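Local coordinates for protein putative phosphosugar isomerases (PDB 3FKJ) that probably binds phosphorylated sugars or related carbohydrate derivatives as a member of the SIS family and may act as an isomerase, at residues I281-I284 with E285-G289. Sequence-based numbering, arbitrary orientation.
Sequences IRFI and ERYQG
Phe283 and Tyr287 meet one turn apart where helix 274-286 ends in a Schellman motif, within the beta-alpha-beta unit that leads from strand 263-268 to strand 290-295. Two bonds define the motif: Gly289 N donates to Ile284 O at 2.8 Å, with an N-H...O angle of 153°, and Gln288 N reaches Glu285 O in a weak bond, Gln288 having the positive phi of the C-prime residue. Packing is tight around the aromatic pair. Tyr287 CD2 stands over the centre of the Phe283 ring, and Phe283 CE1 lies 3.5 Å from Tyr287 CE2; with planes at 42° the pair is oblique. Phe283 reaches this place because its CG is anti to the backbone N (chi1 -179°). Tyr341 of the second subunit meets both rings edge-to-face, which places this helix end at the interface between the subunits. Ile284, on the buried side, packs on Phe264 and Leu291 of the flanking strands. The exposed side is looser: the Arg286 guanidinium, nearly perpendicular to the Phe283 ring, brings NH1 to 3.8 Å from Phe283 CD1. Glu285 runs alongside Ile281, its extended chain leaving OE2 3.7 Å from Ile281 CG2.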
# COMPACT_ATOMS: atom_id res chain seq x y z
N ILE A 281 16.93 -6.33 -10.72
CA ILE A 281 18.37 -6.10 -10.71
C ILE A 281 18.93 -6.25 -12.13
O ILE A 281 19.61 -5.38 -12.61
CB ILE A 281 19.11 -7.06 -9.75
CG1 ILE A 281 18.69 -6.79 -8.30
CG2 ILE A 281 20.63 -6.94 -9.87
CD1 ILE A 281 19.04 -7.98 -7.38
N ARG A 282 18.60 -7.35 -12.80
CA ARG A 282 19.04 -7.60 -14.15
C ARG A 282 18.67 -6.46 -15.08
O ARG A 282 19.49 -6.02 -15.88
CB ARG A 282 18.47 -8.91 -14.69
CG ARG A 282 18.96 -10.14 -13.93
CD ARG A 282 18.63 -11.44 -14.66
NE ARG A 282 17.18 -11.63 -14.85
CZ ARG A 282 16.37 -12.28 -14.03
NH1 ARG A 282 16.83 -12.86 -12.92
NH2 ARG A 282 15.08 -12.38 -14.32
N PHE A 283 17.43 -5.99 -14.97
CA PHE A 283 16.95 -4.92 -15.83
C PHE A 283 17.63 -3.58 -15.50
O PHE A 283 18.11 -2.89 -16.41
CB PHE A 283 15.43 -4.77 -15.72
CG PHE A 283 14.88 -3.69 -16.61
CD1 PHE A 283 14.38 -3.99 -17.87
CD2 PHE A 283 14.90 -2.35 -16.21
CE1 PHE A 283 13.90 -3.00 -18.70
CE2 PHE A 283 14.42 -1.36 -17.05
CZ PHE A 283 13.89 -1.68 -18.26
N ILE A 284 17.62 -3.19 -14.23
CA ILE A 284 18.28 -1.94 -13.80
C ILE A 284 19.76 -1.89 -14.24
O ILE A 284 20.27 -0.85 -14.64
CB ILE A 284 18.20 -1.72 -12.27
CG1 ILE A 284 16.74 -1.67 -11.76
CG2 ILE A 284 18.91 -0.43 -11.88
CD1 ILE A 284 16.64 -1.90 -10.28
N GLU A 285 20.45 -3.03 -14.17
CA GLU A 285 21.85 -3.10 -14.60
C GLU A 285 21.99 -3.10 -16.12
O GLU A 285 22.92 -2.50 -16.66
CB GLU A 285 22.54 -4.32 -13.99
CG GLU A 285 22.65 -4.18 -12.47
CD GLU A 285 23.41 -5.31 -11.78
OE1 GLU A 285 23.68 -6.36 -12.42
OE2 GLU A 285 23.73 -5.12 -10.57
N ARG A 286 21.06 -3.76 -16.82
CA ARG A 286 21.06 -3.76 -18.29
C ARG A 286 20.88 -2.34 -18.81
O ARG A 286 21.36 -2.01 -19.89
CB ARG A 286 19.96 -4.68 -18.85
CG ARG A 286 19.99 -4.88 -20.38
CD ARG A 286 18.85 -5.78 -20.95
NE ARG A 286 18.63 -7.02 -20.18
CZ ARG A 286 17.47 -7.41 -19.63
NH1 ARG A 286 16.34 -6.70 -19.76
NH2 ARG A 286 17.42 -8.55 -18.95
N TYR A 287 20.18 -1.49 -18.05
CA TYR A 287 19.93 -0.13 -18.53
C TYR A 287 20.71 0.93 -17.77
O TYR A 287 20.44 2.12 -17.86
CB TYR A 287 18.43 0.10 -18.67
CG TYR A 287 17.90 -0.79 -19.77
CD1 TYR A 287 18.12 -0.47 -21.11
CD2 TYR A 287 17.28 -2.00 -19.47
CE1 TYR A 287 17.68 -1.32 -22.15
CE2 TYR A 287 16.84 -2.85 -20.50
CZ TYR A 287 17.04 -2.50 -21.83
OH TYR A 287 16.61 -3.33 -22.85
N GLN A 288 21.75 0.46 -17.08
CA GLN A 288 22.72 1.30 -16.40
C GLN A 288 22.06 2.28 -15.44
O GLN A 288 22.47 3.44 -15.35
CB GLN A 288 23.58 2.09 -17.41
CG GLN A 288 24.38 1.26 -18.35
CD GLN A 288 24.46 1.92 -19.72
OE1 GLN A 288 24.86 3.09 -19.85
NE2 GLN A 288 24.07 1.18 -20.73
N GLY A 289 21.05 1.82 -14.70
CA GLY A 289 20.58 2.57 -13.58
C GLY A 289 21.65 2.65 -12.52
O GLY A 289 22.55 1.82 -12.46